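Local coordinates for protein aggretin alpha chain (Agkistrodon rhodostoma, PDB 3BX4) that triggers platelet aggregation as a snake venom toxin by binding the platelet receptor CLEC-2, which leads to tyrosine phosphorylation of that receptor and Syk signalling, at residues C[17-22]-C[62-67]; C[23-28]-C[122-127]; C[42-47]-C[130-135]. One frame throughout, in Å; residues are numbered along the deposited sequence. Where two conformers were deposited one is given.

In the fold
From the N terminus, strand 15-21 enters contact 1, and the chain comes back to it at 62-67, after both helices. Directly behind that strand, 23-28 starts helix 26-34 and opens a longer loop, closed by 122-127 in contact 2. Contact 3 begins last, at 42-47 ahead of helix 48-59, and closes only on the final strand, 127-133. The three loops all cross, since each contact's second segment lies beyond the first segments of the others. Contacts 1 and 3 share the sheet in which strands 15-21 and 127-133 are neighbours, while E67 ties contact 1 to Q23 and H127 of contact 2. W26 packs on L42, joining contacts 2 and 3.

Contact 1 of 3, residues C[17-22]-C[62-67]; sequences YQAFNE and DELADE
The amide of N21 and the carboxylate of E63 are turned almost perpendicular, their planes 82° apart, and the two side chains cross obliquely. E63 CB lies over one face of the amide, 3.7 Å from N21 CG, and the carboxylate reaches past the oxygen end of the same group. There E63 OE1 comes within 2.4 Å of N21 OD1, too close for the exact setting of these two tips to be trusted. N21 CG stands between its backbone N and carbonyl carbon (chi1 46°), which sets CG beside E63 CB; N21 CB meets the neighbouring leucine. The third flat group, the ring of F20, leaves the strand on the side away from 62-67: one face carries Q18 CG, 3.6 Å above the plane and offset toward the rim, while F32 meets it edge-to-face and F129 lies at a shallow angle to it.

L64 supplies the apolar half of the contact. Its two methyls divide the work, CD2 touching N21 CB at 3.6 Å and CD1 reaching A19 CB at 4.2 Å, so that the leucine spans the two residues whose side chains leave the strand toward it. The same side chain rests on I58 and A128, and A19 on V130. A type I turn from L64 to E67, with E67 N bonded to L64 O at 3.2 Å, then reverses the chain.

In C-type lectin terms, the end of strand 15-21 is here covered by the loop that links the second helix, 48-59, to the central strand 69-76, with a buried leucine on the inside and an exposed glutamate on the outside.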
loop_
_atom_site.group_PDB
_atom_site.type_symbol
_atom_site.label_atom_id
_atom_site.label_comp_id
_atom_site.label_asym_id
_atom_site.label_seq_id
_atom_site.Cartn_x
_atom_site.Cartn_y
_atom_site.Cartn_z
ATOM N N TYR C 17 12.108 -15.319 17.403
ATOM C CA TYR C 17 12.480 -14.460 16.298
ATOM C C TYR C 17 13.252 -15.298 15.268
ATOM O O TYR C 17 13.914 -16.284 15.609
ATOM C CB TYR C 17 13.462 -13.378 16.769
ATOM C CG TYR C 17 12.937 -12.419 17.789
ATOM C CD1 TYR C 17 12.764 -12.868 19.112
ATOM C CD2 TYR C 17 12.634 -11.118 17.454
ATOM C CE1 TYR C 17 12.273 -11.976 20.099
ATOM C CE2 TYR C 17 12.127 -10.241 18.419
ATOM C CZ TYR C 17 11.995 -10.717 19.752
ATOM O OH TYR C 17 11.459 -9.856 20.750
ATOM N N GLN C 18 13.168 -14.877 14.026
ATOM C CA GLN C 18 14.032 -15.556 13.007
ATOM C C GLN C 18 14.342 -14.576 11.919
ATOM O O GLN C 18 13.467 -13.906 11.396
ATOM C CB GLN C 18 13.363 -16.832 12.461
ATOM C CG GLN C 18 14.314 -17.605 11.447
ATOM C CD GLN C 18 13.793 -18.953 11.061
ATOM O OE1 GLN C 18 12.740 -19.465 11.548
ATOM N NE2 GLN C 18 14.541 -19.592 10.195
ATOM N N ALA C 19 15.638 -14.549 11.490
ATOM C CA ALA C 19 16.057 -13.663 10.402
ATOM C C ALA C 19 16.145 -14.544 9.126
ATOM O O ALA C 19 16.660 -15.653 9.214
ATOM C CB ALA C 19 17.408 -13.079 10.691
ATOM N N PHE C 20 15.535 -14.087 8.039
ATOM C CA PHE C 20 15.426 -14.870 6.792
ATOM C C PHE C 20 16.233 -14.157 5.764
ATOM O O PHE C 20 16.147 -12.951 5.592
ATOM C CB PHE C 20 13.969 -15.006 6.338
ATOM C CG PHE C 20 13.138 -15.863 7.231
ATOM C CD1 PHE C 20 12.474 -15.286 8.345
ATOM C CD2 PHE C 20 13.041 -17.253 7.023
ATOM C CE1 PHE C 20 11.729 -16.086 9.226
ATOM C CE2 PHE C 20 12.277 -18.077 7.914
ATOM C CZ PHE C 20 11.608 -17.475 9.035
ATOM N N ASN C 21 17.071 -14.932 5.043
ATOM C CA ASN C 21 17.839 -14.284 3.992
ATOM C C ASN C 21 17.123 -14.290 2.652
ATOM O O ASN C 21 17.577 -13.524 1.777
ATOM C CB ASN C 21 19.201 -14.917 3.879
ATOM C CG ASN C 21 19.111 -16.392 3.888
ATOM O OD1 ASN C 21 19.339 -17.025 4.926
ATOM N ND2 ASN C 21 18.769 -16.984 2.743
ATOM N N GLU C 22 16.042 -15.071 2.492
ATOM C CA GLU C 22 15.096 -14.912 1.338
ATOM C C GLU C 22 14.873 -13.413 1.115
ATOM O O GLU C 22 14.455 -12.687 2.029
ATOM C CB GLU C 22 13.687 -15.502 1.581
ATOM C CG GLU C 22 13.427 -16.985 1.385
ATOM C CD GLU C 22 13.325 -17.720 2.731
ATOM O OE1 GLU C 22 13.786 -17.161 3.754
ATOM O OE2 GLU C 22 12.773 -18.841 2.774
ATOM N N ASP C 62 25.085 -15.936 8.751
ATOM C CA ASP C 62 26.172 -15.956 7.778
ATOM C C ASP C 62 25.696 -15.546 6.362
ATOM O O ASP C 62 26.361 -14.771 5.656
ATOM C CB ASP C 62 26.802 -17.367 7.752
ATOM C CG ASP C 62 27.367 -17.786 9.102
ATOM O OD1 ASP C 62 27.726 -16.903 9.911
ATOM O OD2 ASP C 62 27.454 -19.004 9.356
ATOM N N GLU C 63 24.548 -16.072 5.963
ATOM C CA GLU C 63 23.961 -15.751 4.652
ATOM C C GLU C 63 23.552 -14.278 4.431
ATOM O O GLU C 63 23.273 -13.869 3.303
ATOM C CB GLU C 63 22.790 -16.698 4.426
ATOM C CG GLU C 63 23.253 -18.150 4.505
ATOM C CD GLU C 63 22.213 -19.109 5.023
ATOM O OE1 GLU C 63 21.003 -18.768 5.040
ATOM O OE2 GLU C 63 22.628 -20.226 5.402
ATOM N N LEU C 64 23.523 -13.490 5.511
ATOM C CA LEU C 64 23.144 -12.082 5.458
ATOM C C LEU C 64 24.358 -11.161 5.363
ATOM O O LEU C 64 24.231 -9.935 5.551
ATOM C CB LEU C 64 22.297 -11.708 6.693
ATOM C CG LEU C 64 20.844 -12.169 6.605
ATOM C CD1 LEU C 64 19.980 -11.602 7.724
ATOM C CD2 LEU C 64 20.318 -11.752 5.247
ATOM N N ALA C 65 25.520 -11.750 5.065
ATOM C CA ALA C 65 26.812 -11.041 5.113
ATOM C C ALA C 65 26.863 -9.796 4.224
ATOM O O ALA C 65 27.386 -8.756 4.641
ATOM C CB ALA C 65 27.973 -12.000 4.733
ATOM N N ASP C 66 26.342 -9.907 3.009
ATOM C CA ASP C 66 26.355 -8.782 2.074
ATOM C C ASP C 66 25.022 -8.012 1.930
ATOM O O ASP C 66 24.845 -7.234 0.989
ATOM C CB ASP C 66 26.834 -9.257 0.715
ATOM C CG ASP C 66 28.222 -9.883 0.778
ATOM O OD1 ASP C 66 29.129 -9.312 1.427
ATOM O OD2 ASP C 66 28.399 -10.961 0.175
ATOM N N GLU C 67 24.078 -8.230 2.842
ATOM C CA GLU C 67 22.797 -7.528 2.731
ATOM C C GLU C 67 22.952 -6.065 3.246
ATOM O O GLU C 67 23.591 -5.871 4.288
ATOM C CB GLU C 67 21.728 -8.290 3.540
ATOM C CG GLU C 67 20.425 -7.568 3.615
ATOM C CD GLU C 67 19.705 -7.457 2.266
ATOM O OE1 GLU C 67 19.005 -8.431 1.854
ATOM O OE2 GLU C 67 19.789 -6.367 1.673
#

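Contact 2 of 3, residues C[23-28]-C[122-127]; sequences QKTWDE and YCEQMH
T25 is the N-cap of helix 26-34, the first helix of the C-type lectin domain, and the type I turn Y122-Q125 packs against this cap. T25 OG1, held between backbone N and carbonyl carbon (chi1 59°), accepts from E28 N at 3.1 Å, while the other branch, CG2, is pressed to 3.2 Å from E124 O. One residue on, W26 N gives a straight bond of 3.0 Å to C123 O, arriving nearly in line with the carbonyl. A water bonded to D27 N adds a second donor to that oxygen, so C123 O receives W26 N directly and is linked to D27 N through water. Another water links T25 OG1 to the carboxylates of E28 and E124. D27 OD2 and E124 OE2 are 4.3 Å apart, a pair of like charges that probably repel somewhat.

Before the cap the two segments pair antiparallel at K24 and H127, a hydrogen-bonded pair, K24 N to H127 O at 3.0 Å and H127 N to K24 O at 2.9 Å. M126 bends at chi3 (79°), and its CE comes to 3.3 Å from Q23 O. The H127 ring is held from two sides: NE2 donates to Q125 OE1, which lies in the ring plane and uses a carbonyl lone pair, and ND1 bonds E67 OE2, while OE1 of the same glutamate takes Q23 NE2.

The disulfide of C123 to C106 fastens the turn to strand 106-110. The indole NE1 of W26 donates to I72 O of strand 69-76, with W71 edge-to-face and R75 as cation-pi partner. Through the K24-H127 pair, strand 23-24 leads into helix 26-34 alongside the start of strand 127-133.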
loop_
_atom_site.group_PDB
_atom_site.type_symbol
_atom_site.label_atom_id
_atom_site.label_comp_id
_atom_site.label_asym_id
_atom_site.label_seq_id
_atom_site.Cartn_x
_atom_site.Cartn_y
_atom_site.Cartn_z
ATOM N N GLN C 23 15.086 -12.917 -0.092
ATOM C CA GLN C 23 14.837 -11.493 -0.347
ATOM C C GLN C 23 13.425 -11.215 -0.841
ATOM O O GLN C 23 12.968 -11.734 -1.887
ATOM C CB GLN C 23 15.923 -10.952 -1.306
ATOM C CG GLN C 23 17.340 -10.787 -0.605
ATOM C CD GLN C 23 18.338 -10.036 -1.469
ATOM O OE1 GLN C 23 18.480 -10.367 -2.661
ATOM N NE2 GLN C 23 19.039 -9.017 -0.903
ATOM N N LYS C 24 12.662 -10.409 -0.068
ATOM C CA LYS C 24 11.255 -10.159 -0.327
ATOM C C LYS C 24 10.951 -8.674 -0.141
ATOM O O LYS C 24 11.668 -7.969 0.592
ATOM C CB LYS C 24 10.387 -10.963 0.675
ATOM C CG LYS C 24 10.355 -12.439 0.406
ATOM C CD LYS C 24 9.520 -13.220 1.432
ATOM C CE LYS C 24 9.600 -14.733 1.030
ATOM N NZ LYS C 24 8.581 -15.017 -0.080
ATOM N N THR C 25 9.913 -8.206 -0.833
ATOM C CA THR C 25 9.419 -6.802 -0.672
ATOM C C THR C 25 8.909 -6.765 0.775
ATOM O O THR C 25 8.720 -7.799 1.361
ATOM C CB THR C 25 8.218 -6.453 -1.614
ATOM O OG1 THR C 25 7.120 -7.334 -1.356
ATOM C CG2 THR C 25 8.677 -6.658 -3.106
ATOM N N TRP C 26 8.647 -5.569 1.236
ATOM C CA TRP C 26 8.111 -5.419 2.628
ATOM C C TRP C 26 6.806 -6.231 2.739
ATOM O O TRP C 26 6.685 -7.046 3.692
ATOM C CB TRP C 26 7.947 -3.964 2.944
ATOM C CG TRP C 26 7.640 -3.695 4.429
ATOM C CD1 TRP C 26 8.555 -3.435 5.440
ATOM C CD2 TRP C 26 6.350 -3.799 5.050
ATOM N NE1 TRP C 26 7.857 -3.295 6.675
ATOM C CE2 TRP C 26 6.528 -3.544 6.442
ATOM C CE3 TRP C 26 5.067 -4.048 4.556
ATOM C CZ2 TRP C 26 5.436 -3.550 7.345
ATOM C CZ3 TRP C 26 3.998 -4.067 5.430
ATOM C CH2 TRP C 26 4.200 -3.803 6.821
ATOM N N ASP C 27 5.873 -6.012 1.820
ATOM C CA ASP C 27 4.564 -6.724 1.853
ATOM C C ASP C 27 4.713 -8.223 1.772
ATOM O O ASP C 27 4.078 -8.970 2.527
ATOM C CB ASP C 27 3.659 -6.224 0.702
ATOM C CG ASP C 27 2.964 -4.878 0.974
ATOM O OD1 ASP C 27 2.788 -4.360 2.131
ATOM O OD2 ASP C 27 2.440 -4.354 -0.045
ATOM N N GLU C 28 5.595 -8.726 0.906
ATOM C CA GLU C 28 5.795 -10.159 0.844
ATOM C C GLU C 28 6.433 -10.730 2.117
ATOM O O GLU C 28 6.139 -11.856 2.505
ATOM C CB GLU C 28 6.716 -10.530 -0.355
ATOM C CG GLU C 28 5.967 -10.351 -1.666
ATOM C CD GLU C 28 4.480 -10.403 -1.484
ATOM O OE1 GLU C 28 3.986 -11.501 -1.171
ATOM O OE2 GLU C 28 3.805 -9.354 -1.642
ATOM N N TYR C 122 12.555 1.869 0.333
ATOM C CA TYR C 122 11.583 1.672 -0.696
ATOM C C TYR C 122 10.878 0.309 -0.545
ATOM O O TYR C 122 11.468 -0.737 -0.725
ATOM C CB TYR C 122 12.398 1.673 -2.022
ATOM C CG TYR C 122 13.000 3.031 -2.260
ATOM C CD1 TYR C 122 14.349 3.292 -1.990
ATOM C CD2 TYR C 122 12.185 4.084 -2.685
ATOM C CE1 TYR C 122 14.919 4.588 -2.217
ATOM C CE2 TYR C 122 12.708 5.319 -2.917
ATOM C CZ TYR C 122 14.064 5.572 -2.697
ATOM O OH TYR C 122 14.499 6.854 -2.887
ATOM N N CYS C 123 9.586 0.332 -0.202
ATOM C CA CYS C 123 8.799 -0.894 0.085
ATOM C C CYS C 123 8.843 -2.025 -0.924
ATOM O O CYS C 123 8.794 -3.173 -0.560
ATOM C CB CYS C 123 7.328 -0.503 0.208
ATOM S SG CYS C 123 6.991 0.612 1.628
ATOM N N GLU C 124 8.981 -1.665 -2.192
ATOM C CA GLU C 124 8.920 -2.654 -3.284
ATOM C C GLU C 124 10.261 -3.282 -3.560
ATOM O O GLU C 124 10.303 -4.183 -4.431
ATOM C CB GLU C 124 8.340 -2.011 -4.559
ATOM C CG GLU C 124 6.844 -1.655 -4.376
ATOM C CD GLU C 124 5.906 -2.841 -3.897
ATOM O OE1 GLU C 124 6.068 -4.017 -4.301
ATOM O OE2 GLU C 124 4.951 -2.582 -3.108
ATOM N N GLN C 125 11.304 -2.874 -2.821
ATOM C CA GLN C 125 12.616 -3.539 -2.965
ATOM C C GLN C 125 12.699 -4.818 -2.141
ATOM O O GLN C 125 12.177 -4.960 -1.005
ATOM C CB GLN C 125 13.773 -2.630 -2.579
ATOM C CG GLN C 125 13.991 -1.479 -3.535
ATOM C CD GLN C 125 15.340 -0.869 -3.301
ATOM O OE1 GLN C 125 16.178 -1.431 -2.579
ATOM N NE2 GLN C 125 15.547 0.314 -3.861
ATOM N N MET C 126 13.352 -5.805 -2.695
ATOM C CA MET C 126 13.529 -7.119 -2.080
ATOM C C MET C 126 14.750 -7.127 -1.180
ATOM O O MET C 126 15.903 -6.869 -1.586
ATOM C CB MET C 126 13.645 -8.232 -3.210
ATOM C CG MET C 126 12.355 -8.434 -4.015
ATOM S SD MET C 126 12.846 -9.167 -5.662
ATOM C CE MET C 126 13.051 -10.782 -5.066
ATOM N N HIS C 127 14.503 -7.447 0.080
ATOM C CA HIS C 127 15.553 -7.551 1.087
ATOM C C HIS C 127 15.252 -8.675 2.063
ATOM O O HIS C 127 14.139 -9.129 2.154
ATOM C CB HIS C 127 15.767 -6.209 1.843
ATOM C CG HIS C 127 16.235 -5.091 0.954
ATOM N ND1 HIS C 127 17.542 -5.000 0.516
ATOM C CD2 HIS C 127 15.546 -4.137 0.291
ATOM C CE1 HIS C 127 17.642 -4.001 -0.346
ATOM N NE2 HIS C 127 16.459 -3.421 -0.456
HETATM O O HOH W 1 5.075 -6.825 -3.007
HETATM O O HOH W 2 6.015 -3.973 -0.247
#

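Contact 3 of 3, residues C[42-47]-C[130-135]; sequences LASIES and VCKLLP
A43 and V130 join the loop after strand 41-42 to the last strand of the C-type lectin sheet, next to the antiparallel, non-hydrogen-bonded pair L42-C131. This end is tightly packed and buried. A43 N donates to V130 O at 2.9 Å, L42 CD2 lies against the same oxygen at 3.5 Å, and K132 CB lies 3.6 Å from A43 CA. C131 is tied to C33 by a disulfide, and L42 turns to helix 26-34.

Toward helix 48-59 the contact becomes polar and opens to solvent at E46. K132 stretches out with every torsion near 180°, which carries its ammonium past S44 to E46, whose side chain it crosses at about a right angle. E50 completes the cluster with a second salt bridge, and S44 OG also bonds an acidic side chain of a neighbouring subunit of another protein. K132 NZ among S44, E46 and E50 is consistent with an ammonium standing where related snaclecs bind calcium. S44 and E46 have two conformers; in the one described, K132 NZ is shared by four oxygens, so not all bonds can be straight: S44 O is met from above its plane, E46 OE2 through its anti lone pair at 2.8 Å.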
loop_
_atom_site.group_PDB
_atom_site.type_symbol
_atom_site.label_atom_id
_atom_site.label_comp_id
_atom_site.label_asym_id
_atom_site.label_seq_id
_atom_site.Cartn_x
_atom_site.Cartn_y
_atom_site.Cartn_z
ATOM N N LEU C 42 6.459 -9.135 10.769
ATOM C CA LEU C 42 7.779 -8.442 10.746
ATOM C C LEU C 42 8.076 -7.897 12.120
ATOM O O LEU C 42 7.132 -7.411 12.830
ATOM C CB LEU C 42 7.838 -7.301 9.738
ATOM C CG LEU C 42 7.955 -7.806 8.281
ATOM C CD1 LEU C 42 7.779 -6.646 7.355
ATOM C CD2 LEU C 42 9.384 -8.574 8.117
ATOM N N ALA C 43 9.302 -7.962 12.564
ATOM C CA ALA C 43 9.626 -7.623 13.988
ATOM C C ALA C 43 9.302 -6.180 14.367
ATOM O O ALA C 43 9.670 -5.231 13.686
ATOM C CB ALA C 43 11.129 -7.952 14.307
ATOM N N SER C 44 8.605 -6.019 15.517
ATOM C CA SER C 44 8.564 -4.730 16.198
ATOM C C SER C 44 9.747 -4.680 17.189
ATOM O O SER C 44 10.207 -5.734 17.660
ATOM C CB SER C 44 7.224 -4.552 16.938
ATOM O OG SER C 44 6.844 -5.749 17.591
ATOM N N ILE C 45 10.252 -3.488 17.463
ATOM C CA ILE C 45 11.437 -3.274 18.316
ATOM C C ILE C 45 10.969 -2.325 19.417
ATOM O O ILE C 45 10.697 -1.191 19.099
ATOM C CB ILE C 45 12.568 -2.590 17.540
ATOM C CG1 ILE C 45 12.981 -3.533 16.385
ATOM C CG2 ILE C 45 13.730 -2.229 18.493
ATOM C CD1 ILE C 45 14.142 -3.173 15.533
ATOM N N GLU C 46 10.903 -2.807 20.658
ATOM C CA GLU C 46 10.184 -2.044 21.692
ATOM C C GLU C 46 11.063 -1.623 22.864
ATOM O O GLU C 46 10.563 -1.045 23.851
ATOM C CB GLU C 46 9.032 -2.910 22.209
ATOM C CG GLU C 46 8.036 -3.352 21.132
ATOM C CD GLU C 46 6.958 -4.235 21.704
ATOM O OE1 GLU C 46 6.070 -3.688 22.401
ATOM O OE2 GLU C 46 6.999 -5.478 21.481
ATOM N N SER C 47 12.353 -1.874 22.778
ATOM C CA SER C 47 13.275 -1.454 23.822
ATOM C C SER C 47 14.693 -1.511 23.309
ATOM O O SER C 47 14.936 -2.143 22.278
ATOM C CB SER C 47 13.179 -2.434 25.005
ATOM O OG SER C 47 13.674 -3.731 24.629
ATOM N N VAL C 130 13.184 -9.791 9.329
ATOM C CA VAL C 130 13.233 -10.607 10.499
ATOM C C VAL C 130 11.739 -10.731 10.992
ATOM O O VAL C 130 11.064 -9.683 10.943
ATOM C CB VAL C 130 14.027 -9.871 11.674
ATOM C CG1 VAL C 130 13.891 -10.663 12.948
ATOM C CG2 VAL C 130 15.550 -9.721 11.255
ATOM N N CYS C 131 11.323 -11.966 11.301
ATOM C CA CYS C 131 9.929 -12.256 11.854
ATOM C C CYS C 131 10.046 -12.328 13.367
ATOM O O CYS C 131 11.035 -12.741 13.939
ATOM C CB CYS C 131 9.304 -13.592 11.360
ATOM S SG CYS C 131 9.161 -13.615 9.505
ATOM N N LYS C 132 8.949 -11.942 14.018
ATOM C CA LYS C 132 8.840 -11.955 15.516
ATOM C C LYS C 132 7.515 -12.649 15.743
ATOM O O LYS C 132 6.508 -12.306 15.091
ATOM C CB LYS C 132 8.852 -10.518 16.068
ATOM C CG LYS C 132 8.423 -10.348 17.584
ATOM C CD LYS C 132 8.649 -8.927 17.931
ATOM C CE LYS C 132 8.181 -8.610 19.418
ATOM N NZ LYS C 132 8.355 -7.184 19.693
ATOM N N LEU C 133 7.500 -13.591 16.686
ATOM C CA LEU C 133 6.323 -14.374 17.017
ATOM C C LEU C 133 6.057 -14.378 18.542
ATOM O O LEU C 133 6.977 -14.442 19.315
ATOM C CB LEU C 133 6.608 -15.800 16.560
ATOM C CG LEU C 133 5.701 -16.918 16.895
ATOM C CD1 LEU C 133 4.445 -16.681 15.981
ATOM C CD2 LEU C 133 6.331 -18.288 16.612
ATOM N N LEU C 134 4.780 -14.321 18.943
ATOM C CA LEU C 134 4.394 -14.638 20.315
ATOM C C LEU C 134 3.758 -16.025 20.240
ATOM O O LEU C 134 2.673 -16.174 19.635
ATOM C CB LEU C 134 3.391 -13.594 20.830
ATOM C CG LEU C 134 2.938 -13.898 22.267
ATOM C CD1 LEU C 134 4.104 -13.619 23.242
ATOM C CD2 LEU C 134 1.708 -13.001 22.520
ATOM N N PRO C 135 4.478 -17.042 20.728
ATOM C CA PRO C 135 4.072 -18.425 20.559
ATOM C C PRO C 135 2.826 -18.759 21.382
ATOM O O PRO C 135 2.641 -18.177 22.459
ATOM C CB PRO C 135 5.323 -19.233 20.970
ATOM C CG PRO C 135 6.173 -18.340 21.792
ATOM C CD PRO C 135 5.785 -16.908 21.429
#